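Local coordinates for protein toluene, o-xylene monooxygenase oxygenase subunit (PDB 2INC) that probably serves as a largely helical, non-catalytic partner subunit in the oxygenase of a bacterial monooxygenase that hydroxylates toluene and o-xylene, at residues L114-T119 and C297-D302; Q193-L198 and E224-Q229; E109-L114 and V176-R181; S233-Q236 and L242-L245; G101-L106 and T166-N171. All coordinates share one frame; numbering follows the deposited sequence.

Contact 1. Residues L114-T119 and C297-D302; sequences LARFYT and CSALPD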
# COMPACT_ATOMS: atom_id res chain seq x y z
N LEU B 114 33.38 -8.76 27.09
CA LEU B 114 32.43 -9.12 26.03
C LEU B 114 32.49 -10.60 25.63
O LEU B 114 31.45 -11.23 25.55
CB LEU B 114 32.68 -8.28 24.79
CG LEU B 114 32.39 -6.81 24.95
CD1 LEU B 114 32.68 -6.15 23.60
CD2 LEU B 114 30.95 -6.54 25.37
N ALA B 115 33.68 -11.15 25.43
CA ALA B 115 33.79 -12.54 25.02
C ALA B 115 33.19 -13.47 26.06
O ALA B 115 32.57 -14.50 25.70
CB ALA B 115 35.26 -12.91 24.73
N ARG B 116 33.32 -13.12 27.34
CA ARG B 116 32.88 -13.99 28.42
C ARG B 116 31.44 -13.80 28.76
O ARG B 116 30.72 -14.79 28.97
CB ARG B 116 33.69 -13.71 29.70
CG ARG B 116 33.38 -14.70 30.85
CD ARG B 116 34.47 -14.66 31.90
NE ARG B 116 34.12 -15.65 32.93
CZ ARG B 116 34.40 -15.57 34.21
NH1 ARG B 116 35.08 -14.51 34.69
NH2 ARG B 116 34.00 -16.56 35.02
N PHE B 117 31.03 -12.52 28.87
CA PHE B 117 29.72 -12.17 29.39
C PHE B 117 28.68 -11.71 28.38
O PHE B 117 27.49 -11.67 28.73
CB PHE B 117 29.85 -11.05 30.40
CG PHE B 117 30.60 -11.45 31.64
CD1 PHE B 117 29.97 -12.19 32.63
CD2 PHE B 117 31.96 -11.14 31.78
CE1 PHE B 117 30.67 -12.57 33.80
CE2 PHE B 117 32.67 -11.52 32.93
CZ PHE B 117 32.00 -12.23 33.96
N TYR B 118 29.12 -11.36 27.17
CA TYR B 118 28.16 -10.90 26.15
C TYR B 118 27.86 -11.89 25.03
O TYR B 118 26.74 -12.36 24.89
CB TYR B 118 28.58 -9.50 25.62
CG TYR B 118 27.69 -9.06 24.47
CD1 TYR B 118 28.18 -8.98 23.17
CD2 TYR B 118 26.37 -8.76 24.69
CE1 TYR B 118 27.36 -8.60 22.10
CE2 TYR B 118 25.53 -8.38 23.63
CZ TYR B 118 26.05 -8.30 22.36
OH TYR B 118 25.23 -7.91 21.32
N THR B 119 28.87 -12.26 24.25
CA THR B 119 28.57 -13.07 23.10
C THR B 119 27.95 -14.47 23.38
O THR B 119 27.14 -14.94 22.54
CB THR B 119 29.71 -13.10 22.11
OG1 THR B 119 30.83 -13.64 22.76
CG2 THR B 119 30.05 -11.64 21.67
N CYS B 297 26.52 -12.49 37.97
CA CYS B 297 26.83 -11.16 38.41
C CYS B 297 28.02 -11.11 39.37
O CYS B 297 28.73 -10.13 39.39
CB CYS B 297 25.60 -10.53 39.04
SG CYS B 297 24.29 -10.17 37.83
N SER B 298 28.26 -12.17 40.12
CA SER B 298 29.38 -12.16 41.04
C SER B 298 30.67 -12.09 40.24
O SER B 298 31.69 -11.61 40.73
CB SER B 298 29.39 -13.37 41.96
OG SER B 298 29.79 -14.51 41.20
N ALA B 299 30.64 -12.57 39.01
CA ALA B 299 31.84 -12.63 38.19
C ALA B 299 32.11 -11.32 37.46
O ALA B 299 33.21 -11.12 36.96
CB ALA B 299 31.76 -13.78 37.20
N LEU B 300 31.10 -10.45 37.39
CA LEU B 300 31.26 -9.11 36.81
C LEU B 300 32.04 -8.22 37.79
O LEU B 300 32.10 -8.54 38.97
CB LEU B 300 29.90 -8.47 36.59
CG LEU B 300 28.92 -9.01 35.54
CD1 LEU B 300 27.67 -8.16 35.58
CD2 LEU B 300 29.54 -8.94 34.20
N PRO B 301 32.68 -7.14 37.29
CA PRO B 301 33.07 -5.94 38.03
C PRO B 301 32.02 -5.47 39.05
O PRO B 301 30.83 -5.34 38.72
CB PRO B 301 33.21 -4.89 36.92
CG PRO B 301 33.76 -5.70 35.75
CD PRO B 301 33.21 -7.12 35.91
N ASP B 302 32.44 -5.23 40.29
CA ASP B 302 31.51 -4.73 41.31
C ASP B 302 30.34 -5.74 41.41
O ASP B 302 29.14 -5.37 41.55
CB ASP B 302 31.05 -3.34 40.89
CG ASP B 302 30.59 -2.48 42.05
OD1 ASP B 302 30.16 -3.03 43.11
OD2 ASP B 302 30.65 -1.24 41.87

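Contact 2. Residues Q193-L198 and E224-Q229; sequences QGFREL and EEALLQ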
# COMPACT_ATOMS: atom_id res chain seq x y z
N GLN B 193 26.72 -21.19 34.51
CA GLN B 193 26.10 -22.43 34.94
C GLN B 193 24.78 -22.28 35.72
O GLN B 193 23.91 -23.15 35.61
CB GLN B 193 27.12 -23.31 35.66
CG GLN B 193 28.18 -23.99 34.73
CD GLN B 193 27.73 -24.08 33.30
OE1 GLN B 193 26.94 -24.98 32.95
NE2 GLN B 193 28.19 -23.13 32.44
N GLY B 194 24.61 -21.22 36.51
CA GLY B 194 23.32 -20.90 37.13
C GLY B 194 22.30 -20.76 36.03
O GLY B 194 21.31 -21.48 36.03
N PHE B 195 22.51 -19.83 35.09
CA PHE B 195 21.57 -19.71 33.95
C PHE B 195 21.32 -20.95 33.13
O PHE B 195 20.19 -21.23 32.73
CB PHE B 195 21.97 -18.57 33.00
CG PHE B 195 21.50 -17.20 33.50
CD1 PHE B 195 22.43 -16.20 33.83
CD2 PHE B 195 20.14 -16.97 33.75
CE1 PHE B 195 21.99 -14.97 34.39
CE2 PHE B 195 19.71 -15.78 34.27
CZ PHE B 195 20.66 -14.76 34.60
N ARG B 196 22.36 -21.68 32.83
CA ARG B 196 22.17 -22.83 31.97
C ARG B 196 21.33 -23.89 32.70
O ARG B 196 20.45 -24.51 32.09
CB ARG B 196 23.53 -23.36 31.61
CG ARG B 196 23.55 -24.39 30.49
CD ARG B 196 24.97 -24.93 30.41
NE ARG B 196 24.87 -26.12 29.65
CZ ARG B 196 25.63 -27.19 29.71
NH1 ARG B 196 26.67 -27.30 30.53
NH2 ARG B 196 25.28 -28.16 28.90
N GLU B 197 21.61 -24.16 33.97
CA GLU B 197 20.80 -25.10 34.75
C GLU B 197 19.37 -24.62 34.80
O GLU B 197 18.46 -25.41 34.56
CB GLU B 197 21.35 -25.25 36.19
CG GLU B 197 20.51 -26.21 37.07
CD GLU B 197 21.15 -26.56 38.40
OE1 GLU B 197 22.19 -25.96 38.80
OE2 GLU B 197 20.59 -27.42 39.08
N LEU B 198 19.17 -23.35 35.16
CA LEU B 198 17.83 -22.78 35.20
C LEU B 198 17.04 -22.98 33.87
O LEU B 198 15.96 -23.56 33.86
CB LEU B 198 17.95 -21.30 35.47
CG LEU B 198 16.62 -20.53 35.42
CD1 LEU B 198 15.49 -21.08 36.36
CD2 LEU B 198 16.87 -19.05 35.66
N GLU B 224 16.89 -10.75 32.14
CA GLU B 224 16.83 -9.38 31.67
C GLU B 224 17.61 -8.49 32.61
O GLU B 224 18.30 -7.58 32.17
CB GLU B 224 15.39 -8.91 31.53
CG GLU B 224 14.67 -9.69 30.38
CD GLU B 224 13.16 -9.83 30.59
OE1 GLU B 224 12.59 -9.20 31.56
OE2 GLU B 224 12.55 -10.57 29.78
N GLU B 225 17.51 -8.74 33.92
CA GLU B 225 18.24 -7.92 34.90
C GLU B 225 19.75 -8.16 34.86
O GLU B 225 20.53 -7.22 34.85
CB GLU B 225 17.62 -8.01 36.31
CG GLU B 225 16.18 -7.40 36.41
CD GLU B 225 15.99 -5.99 35.80
OE1 GLU B 225 16.79 -5.07 36.10
OE2 GLU B 225 15.00 -5.78 35.03
N ALA B 226 20.17 -9.41 34.73
CA ALA B 226 21.59 -9.68 34.60
C ALA B 226 22.20 -9.18 33.29
O ALA B 226 23.18 -8.41 33.27
CB ALA B 226 21.87 -11.19 34.81
N LEU B 227 21.60 -9.60 32.18
CA LEU B 227 22.21 -9.42 30.88
C LEU B 227 21.84 -8.12 30.22
O LEU B 227 22.59 -7.61 29.42
CB LEU B 227 21.83 -10.57 29.95
CG LEU B 227 22.73 -11.79 30.03
CD1 LEU B 227 22.57 -12.57 31.36
CD2 LEU B 227 22.40 -12.68 28.88
N LEU B 228 20.69 -7.54 30.52
CA LEU B 228 20.40 -6.29 29.84
C LEU B 228 20.71 -5.16 30.80
O LEU B 228 21.54 -4.30 30.51
CB LEU B 228 18.94 -6.23 29.33
CG LEU B 228 18.48 -7.37 28.42
CD1 LEU B 228 17.02 -7.12 27.96
CD2 LEU B 228 19.42 -7.55 27.23
N GLN B 229 20.09 -5.21 31.97
CA GLN B 229 20.28 -4.15 32.93
C GLN B 229 21.73 -4.02 33.43
O GLN B 229 22.33 -2.97 33.26
CB GLN B 229 19.29 -4.27 34.07
CG GLN B 229 19.19 -3.02 34.92
CD GLN B 229 18.67 -1.84 34.16
OE1 GLN B 229 17.80 -1.97 33.31
NE2 GLN B 229 19.19 -0.67 34.46

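Contact 3. Residues E109-L114 and V176-R181; sequences EWVETL and VGFGKR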
# COMPACT_ATOMS: atom_id res chain seq x y z
N GLU B 109 40.64 -5.06 27.99
CA GLU B 109 39.98 -5.67 29.13
C GLU B 109 38.45 -5.79 28.90
O GLU B 109 37.84 -6.82 29.22
CB GLU B 109 40.26 -4.88 30.40
CG GLU B 109 41.76 -4.92 30.86
CD GLU B 109 42.72 -3.87 30.17
OE1 GLU B 109 43.94 -3.88 30.54
OE2 GLU B 109 42.30 -3.08 29.27
N TRP B 110 37.85 -4.73 28.38
CA TRP B 110 36.41 -4.79 28.04
C TRP B 110 36.14 -5.82 26.92
O TRP B 110 35.21 -6.64 26.99
CB TRP B 110 35.88 -3.42 27.63
CG TRP B 110 34.42 -3.50 27.28
CD1 TRP B 110 33.84 -3.33 26.07
CD2 TRP B 110 33.38 -3.77 28.21
NE1 TRP B 110 32.46 -3.51 26.18
CE2 TRP B 110 32.16 -3.77 27.49
CE3 TRP B 110 33.35 -4.01 29.58
CZ2 TRP B 110 30.93 -4.02 28.11
CZ3 TRP B 110 32.11 -4.26 30.19
CH2 TRP B 110 30.93 -4.27 29.46
N VAL B 111 36.96 -5.80 25.90
CA VAL B 111 36.82 -6.79 24.85
C VAL B 111 36.80 -8.22 25.44
O VAL B 111 35.97 -9.07 25.06
CB VAL B 111 37.91 -6.63 23.78
CG1 VAL B 111 37.99 -7.85 22.85
CG2 VAL B 111 37.62 -5.37 22.93
N GLU B 112 37.69 -8.51 26.37
CA GLU B 112 37.63 -9.81 27.04
C GLU B 112 36.36 -10.02 27.86
O GLU B 112 35.86 -11.14 27.92
CB GLU B 112 38.89 -10.01 27.88
CG GLU B 112 40.05 -10.32 26.92
CD GLU B 112 41.40 -10.40 27.62
OE1 GLU B 112 42.35 -10.85 26.94
OE2 GLU B 112 41.49 -10.03 28.84
N THR B 113 35.84 -8.99 28.51
CA THR B 113 34.57 -9.09 29.21
C THR B 113 33.40 -9.40 28.25
O THR B 113 32.54 -10.19 28.57
CB THR B 113 34.29 -7.78 29.88
OG1 THR B 113 35.42 -7.52 30.71
CG2 THR B 113 33.01 -7.77 30.72
N LEU B 114 33.38 -8.76 27.09
CA LEU B 114 32.43 -9.12 26.03
C LEU B 114 32.49 -10.60 25.63
O LEU B 114 31.45 -11.23 25.55
CB LEU B 114 32.68 -8.28 24.79
CG LEU B 114 32.39 -6.81 24.95
CD1 LEU B 114 32.68 -6.15 23.60
CD2 LEU B 114 30.95 -6.54 25.37
N VAL B 176 40.48 -13.15 19.54
CA VAL B 176 39.74 -13.39 20.80
C VAL B 176 38.91 -14.71 20.76
O VAL B 176 38.63 -15.30 21.81
CB VAL B 176 38.86 -12.15 21.15
CG1 VAL B 176 37.98 -12.41 22.34
CG2 VAL B 176 39.74 -10.94 21.43
N GLY B 177 38.58 -15.17 19.55
CA GLY B 177 37.71 -16.34 19.36
C GLY B 177 36.20 -16.03 19.37
O GLY B 177 35.37 -16.96 19.48
N PHE B 178 35.83 -14.75 19.29
CA PHE B 178 34.41 -14.41 19.09
C PHE B 178 33.84 -15.28 17.98
O PHE B 178 34.44 -15.39 16.91
CB PHE B 178 34.24 -12.95 18.68
CG PHE B 178 34.50 -11.99 19.74
CD1 PHE B 178 33.63 -11.90 20.80
CD2 PHE B 178 35.62 -11.13 19.68
CE1 PHE B 178 33.82 -10.96 21.81
CE2 PHE B 178 35.81 -10.18 20.67
CZ PHE B 178 34.92 -10.09 21.74
N GLY B 179 32.67 -15.87 18.21
CA GLY B 179 32.05 -16.74 17.19
C GLY B 179 32.44 -18.20 17.36
O GLY B 179 31.61 -19.12 17.08
N LYS B 180 33.67 -18.45 17.82
CA LYS B 180 34.18 -19.81 17.96
C LYS B 180 34.06 -20.36 19.38
O LYS B 180 33.78 -21.53 19.57
CB LYS B 180 35.64 -19.86 17.52
CG LYS B 180 35.76 -19.77 16.03
CD LYS B 180 37.22 -19.74 15.60
CE LYS B 180 37.32 -19.29 14.15
NZ LYS B 180 38.67 -18.71 13.85
N ARG B 181 34.21 -19.49 20.38
CA ARG B 181 34.32 -19.98 21.73
C ARG B 181 33.06 -20.01 22.56
O ARG B 181 33.09 -20.54 23.69
CB ARG B 181 35.36 -19.16 22.48
CG ARG B 181 36.61 -19.91 22.53
CD ARG B 181 37.47 -19.45 21.46
NE ARG B 181 38.66 -18.91 22.07
CZ ARG B 181 39.86 -19.02 21.51
NH1 ARG B 181 39.96 -19.64 20.33
NH2 ARG B 181 40.94 -18.53 22.13

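Contact 4. Residues S233-Q236 and L242-L245; sequences SLAQ and LLGL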
# COMPACT_ATOMS: atom_id res chain seq x y z
N SER B 233 24.53 -1.49 31.86
CA SER B 233 25.08 -0.39 32.70
C SER B 233 26.59 -0.43 32.77
O SER B 233 27.31 0.58 32.65
CB SER B 233 24.61 -0.53 34.12
OG SER B 233 23.25 -0.24 34.12
N LEU B 234 27.10 -1.62 32.96
CA LEU B 234 28.51 -1.77 32.99
C LEU B 234 29.11 -1.35 31.64
O LEU B 234 30.14 -0.67 31.60
CB LEU B 234 28.83 -3.23 33.29
CG LEU B 234 30.29 -3.55 33.38
CD1 LEU B 234 30.91 -2.74 34.54
CD2 LEU B 234 30.44 -5.07 33.59
N ALA B 235 28.48 -1.78 30.53
CA ALA B 235 28.98 -1.44 29.18
C ALA B 235 29.13 0.06 29.06
O ALA B 235 30.17 0.55 28.58
CB ALA B 235 28.03 -1.93 28.11
N GLN B 236 28.08 0.77 29.48
CA GLN B 236 28.04 2.21 29.34
C GLN B 236 29.20 2.86 30.10
O GLN B 236 29.87 3.74 29.57
CB GLN B 236 26.70 2.76 29.83
CG GLN B 236 26.41 4.14 29.23
CD GLN B 236 25.44 5.00 30.03
OE1 GLN B 236 24.35 4.55 30.45
NE2 GLN B 236 25.81 6.27 30.20
N LEU B 242 27.59 1.32 22.27
CA LEU B 242 26.71 0.49 21.45
C LEU B 242 25.94 -0.47 22.38
O LEU B 242 24.70 -0.46 22.43
CB LEU B 242 27.51 -0.26 20.35
CG LEU B 242 26.79 -0.81 19.13
CD1 LEU B 242 27.78 -1.05 18.04
CD2 LEU B 242 26.23 -2.14 19.51
N LEU B 243 26.66 -1.26 23.17
CA LEU B 243 25.96 -2.29 23.97
C LEU B 243 25.04 -1.61 25.00
O LEU B 243 23.92 -2.07 25.27
CB LEU B 243 26.97 -3.22 24.64
CG LEU B 243 26.33 -4.37 25.46
CD1 LEU B 243 25.23 -5.12 24.72
CD2 LEU B 243 27.40 -5.27 25.94
N GLY B 244 25.49 -0.49 25.55
CA GLY B 244 24.65 0.29 26.50
C GLY B 244 23.33 0.56 25.80
O GLY B 244 22.28 0.25 26.33
N LEU B 245 23.39 1.05 24.57
CA LEU B 245 22.14 1.36 23.84
C LEU B 245 21.35 0.15 23.35
O LEU B 245 20.12 0.17 23.39
CB LEU B 245 22.43 2.30 22.66
CG LEU B 245 22.86 3.70 23.09
CD1 LEU B 245 23.34 4.47 21.85
CD2 LEU B 245 21.72 4.46 23.81

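Contact 5. Residues G101-L106 and T166-N171; sequences GHDQML and TRELAN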
# COMPACT_ATOMS: atom_id res chain seq x y z
N GLY B 101 34.03 3.81 13.97
CA GLY B 101 35.10 3.01 14.58
C GLY B 101 34.97 2.76 16.08
O GLY B 101 35.98 2.61 16.77
N HIS B 102 33.72 2.70 16.58
CA HIS B 102 33.42 2.43 18.00
C HIS B 102 34.15 1.19 18.61
O HIS B 102 34.64 1.22 19.74
CB HIS B 102 31.89 2.25 18.12
CG HIS B 102 31.44 1.66 19.41
ND1 HIS B 102 31.47 0.30 19.68
CD2 HIS B 102 30.93 2.25 20.52
CE1 HIS B 102 31.04 0.08 20.91
NE2 HIS B 102 30.68 1.24 21.43
N ASP B 103 34.21 0.10 17.87
CA ASP B 103 34.73 -1.13 18.45
C ASP B 103 36.23 -1.03 18.66
O ASP B 103 36.75 -1.60 19.63
CB ASP B 103 34.39 -2.34 17.56
CG ASP B 103 32.88 -2.69 17.61
OD1 ASP B 103 32.45 -3.49 16.76
OD2 ASP B 103 32.14 -2.14 18.47
N GLN B 104 36.89 -0.32 17.73
CA GLN B 104 38.35 -0.04 17.79
C GLN B 104 38.75 0.75 19.02
O GLN B 104 39.90 0.70 19.44
CB GLN B 104 38.80 0.71 16.51
CG GLN B 104 38.83 -0.16 15.20
CD GLN B 104 37.42 -0.54 14.59
OE1 GLN B 104 37.31 -1.52 13.82
NE2 GLN B 104 36.36 0.22 14.94
N MET B 105 37.82 1.49 19.63
CA MET B 105 38.12 2.30 20.81
C MET B 105 37.89 1.59 22.15
O MET B 105 38.20 2.13 23.20
CB MET B 105 37.25 3.57 20.81
CG MET B 105 37.25 4.36 19.50
SD MET B 105 38.93 4.95 19.22
CE MET B 105 39.29 5.83 20.75
N LEU B 106 37.29 0.40 22.14
CA LEU B 106 37.07 -0.33 23.41
C LEU B 106 38.41 -0.83 23.94
O LEU B 106 39.32 -1.14 23.15
CB LEU B 106 36.17 -1.56 23.15
CG LEU B 106 34.84 -1.38 22.40
CD1 LEU B 106 34.21 -2.76 21.99
CD2 LEU B 106 33.89 -0.54 23.26
N THR B 166 28.55 -10.26 17.28
CA THR B 166 29.62 -11.24 17.47
C THR B 166 30.53 -11.27 16.26
O THR B 166 31.76 -11.30 16.41
CB THR B 166 29.02 -12.64 17.74
OG1 THR B 166 28.29 -12.56 18.96
CG2 THR B 166 30.16 -13.71 17.90
N ARG B 167 29.96 -11.30 15.06
CA ARG B 167 30.77 -11.18 13.83
C ARG B 167 31.56 -9.89 13.75
O ARG B 167 32.72 -9.88 13.36
CB ARG B 167 29.90 -11.19 12.59
CG ARG B 167 29.65 -12.48 12.02
CD ARG B 167 30.69 -12.81 10.89
NE ARG B 167 31.88 -13.24 11.52
CZ ARG B 167 32.16 -14.45 12.00
NH1 ARG B 167 33.32 -14.54 12.61
NH2 ARG B 167 31.39 -15.52 11.89
N GLU B 168 30.93 -8.78 14.06
CA GLU B 168 31.63 -7.48 14.02
C GLU B 168 32.78 -7.43 14.99
O GLU B 168 33.89 -6.94 14.66
CB GLU B 168 30.66 -6.34 14.34
CG GLU B 168 29.72 -6.03 13.25
CD GLU B 168 29.33 -4.57 13.29
OE1 GLU B 168 29.55 -3.85 12.27
OE2 GLU B 168 28.84 -4.12 14.36
N LEU B 169 32.56 -7.96 16.19
CA LEU B 169 33.65 -8.16 17.16
C LEU B 169 34.77 -9.07 16.69
O LEU B 169 35.95 -8.71 16.83
CB LEU B 169 33.10 -8.59 18.53
CG LEU B 169 32.28 -7.48 19.25
CD1 LEU B 169 31.47 -8.13 20.37
CD2 LEU B 169 33.20 -6.37 19.82
N ALA B 170 34.44 -10.23 16.12
CA ALA B 170 35.43 -11.13 15.57
C ALA B 170 36.23 -10.46 14.46
O ALA B 170 37.40 -10.80 14.26
CB ALA B 170 34.78 -12.33 15.02
N ASN B 171 35.58 -9.60 13.68
CA ASN B 171 36.32 -8.93 12.60
C ASN B 171 37.31 -7.96 13.23
O ASN B 171 38.44 -7.85 12.77
CB ASN B 171 35.39 -8.18 11.65
CG ASN B 171 34.63 -9.10 10.74
OD1 ASN B 171 34.97 -10.27 10.57
ND2 ASN B 171 33.59 -8.57 10.11

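Contact 1. Residues L114-T119 and C297-D302
Phe117 lays one face of its ring under the methyl CD2 of Leu300, which sits 3.7 Å from the ring centroid and only 14° off the ring normal. This is a CH-pi contact of nearly ideal aim: the leucine branch stands over the middle of the ring, and its closest ring carbon is CD1, 3.6 Å from CD2. Leu300 places CG opposite its own carbonyl carbon (chi1 -68°), and the two side chains pass each other in opposite directions. The far end of the ring meets Ala299, just before Leu300. Phe117 CZ lies 3.6 Å from Ala299 CB, which approaches the edge of the ring in its plane, while Ala299 O is 3.4 Å from the same CZ. A methyl suits this place because it lets the end of the 274-299 helix come close. On the other face of the ring rests CG of Arg116, so the ring has an aliphatic carbon over each face. The arginine chain then runs extended past Ala299, its NH2 4.2 Å from Ala299 CB, while NE forms a salt bridge with Asp189. Tyr296 adds to the hold on Phe117: its ring stands edge-to-face with the phenylalanine and its hydroxyl bonds to Phe117 O. Across the segments themselves the contact is largely apolar. An aromatic from the last turn of helix 108-117 packs on the residues that end and follow helix 274-299, joining the two in a mostly helical fold of the ferritin-like clan.

Contact 2. Residues Q193-L198 and E224-Q229
Ala226 and Leu227 are the two residues of 224-229 that receive the ring of Phe195, and their neighbours in the segment take other partners. At the start of the segment Glu224 points away from 193-198 and forms salt bridges with Arg258 and Lys220. Glu225 follows, its carboxylate bound to Lys251 and Arg258, so these two buried acids are balanced by bases. Ala226 is next and faces the ring directly. Its CB lies at the ring edge, near the ring plane, 3.8 Å from Phe195 CZ and equally near CE1; the small methyl gives the long aromatic room to reach across, since the nearest CA atoms, those of Phe195 and Ala226, are still 10.1 Å apart. Leu227 then brings CD1 to 3.9 Å from Phe195 CE1, the two side chains sliding past each other in opposite directions. Leu228 and Gln229 turn toward helix 241-268, where Gln229 OE1 bonds to Lys251. Glu224 O accepts Leu228 N in the ordinary i+4 way, at 2.9 Å, and also Gln229 N, five residues on, which makes a wider pi-type turn. Phe195 also rests on Ala222 and Val223 of the same partner helix, on Ala292 and on Leu124, so its ring is embedded among several helices. One aromatic spanning the distance between helices 190-202 and 208-237 is core packing of an all-helical domain, consistent with the ferritin-like clan to which this hydroxylase family belongs.

Contact 3. Residues E109-L114 and V176-R181
The backbones approach most nearly at Leu114 and Phe178, whose CA atoms are 8.9 Å apart, with helix 108-117 on one side and an irregular loop on the other. The side chains close that gap. Phe178 sends its ring end into the helix surface: CZ lies 3.6 Å from the backbone O of Val111, CE2 is 3.9 Å from Val111 CG1, and CE1 is 4.2 Å from Leu114 CB, with the carbonyl carbon of Leu114 near the ring plane at its edge. The valine and phenylalanine side chains cross at about a right angle. Beside them Val111 CG1 also meets Val176 CG2 at 3.8 Å. Val111 can serve both partners because its CG1 stands opposite the backbone N (chi1 166°). Within the loop, CG1 of Val176 lies over one face of the Phe178 ring, toward its rim, and also reaches Ala115 of the helix, so both branches of this valine are used. Gly177 and Gly179, both at positive phi, let the chain turn tightly around Phe178, and Gly177 O accepts Lys180 N and Arg181 N. Gly179 N is held by Glu182. Leu169 and Ala170 line the ring of Phe178 from helix 142-172. The chemistry is therefore apolar across the contact, which implies that shape and exclusion of water, rather than directed bonds, hold the loop on the helix.

Contact 4. Residues S233-Q236 and L242-L245
Ala235 points its CB toward helix 241-268 and meets the side of Leu243, joining the two arms of a helical hairpin in which helices 208-237 and 241-268 run in roughly opposing directions after a very short turn. The leucine does not meet the alanine end-on. It leaves its helix alongside the partner, with CG opposite the backbone N (chi1 -178°), and so lays three of its carbons next to the one methyl: Ala235 CB is 4.0 Å from both Leu243 CG and Leu243 CD2, and slightly closer to its CB. A side chain as short as alanine allows the helices to draw together here. Gly244, next in line, presents bare backbone on the side where a side chain would have pointed toward Gln236, and the partner helix rests against it. The backbone N of Leu243 bonds to OD1 of Asp240 in the turn, while its branch methyls lie on Tyr118 and Leu114, and Trp110 of helix 108-117 packs over Ala235. Leu242 and Leu245 face helix 76-99 instead, and Arg100 of the second subunit packs on both Gln236 and Leu245, so this end of the hairpin also lies at the subunit interface. At the closest approach the alanine methyl is shared between side chain and backbone: Ala235 CB lies 3.9 Å from Leu243 CB and equally far from Gly244 N.

Contact 5. Residues G101-L106 and T166-N171
Asp103 and Glu168 both set CG opposite their own carbonyl carbon (chi1 -71° and -74°), and the glutamate chain then extends, so that two acids cross at about a right angle. Their carboxylate planes are 78° apart. Asp103 OD1 lies 4.1 Å from Glu168 CB and 4.4 Å from Glu168 OE2. Such nearness of like charges is probably made tolerable by Arg165, whose NH2 forms a salt bridge with each of these two oxygens. The other oxygen of Asp103 accepts the N-H of His102: ND1 reaches OD2 at 2.8 Å, in the plane of the imidazole ring and on the anti side of the carboxylate, somewhat out of its plane. Both oxygens of Asp103 thus have a partner, and the bond to OD2 probably limits rotation of the histidine ring. Beside this polar pair, Leu106 CD1 lies 4.3 Å from Leu169 CD2, a loose apolar contact, and Leu114 and Val111 pack further over Leu106. Ahead of the contact, Gly101 takes the positive phi of a Schellman motif that ends helix 76-99, with His102 N bonded to Leu97 O. Gln104 NE2 reaches Gly101 O at 3.0 Å from above the carbonyl plane, off the lone pairs. Glu168 lies also against an apolar side chain of another protein's chain. The chemistry implies that loop 101-106 is fastened to helix 142-172 through the arginine the two acids share, which probably favours their remaining ionised despite burial.

From the N terminus, contacts 5, 3 and 1 open in turn, between the end of helix 76-99 and the end of helix 108-117. Contact 5 closes first, on helix 142-172, and contact 3 follows on the loop after it, so the two cross. Contact 1 stays open until 297-302; it crosses both and shares Leu114 with contact 3. Within its long loop, contact 2 joins helices 190-202 and 208-237, and contact 4 then closes a short hairpin from 208-237 to 241-268. Contacts 1, 3, 4 and 5 touch one another, gathering helix ends and loops at one end of the chain, whereas contact 2 lies nearer its centre and touches contact 1 alone, through Ala226 and Cys297.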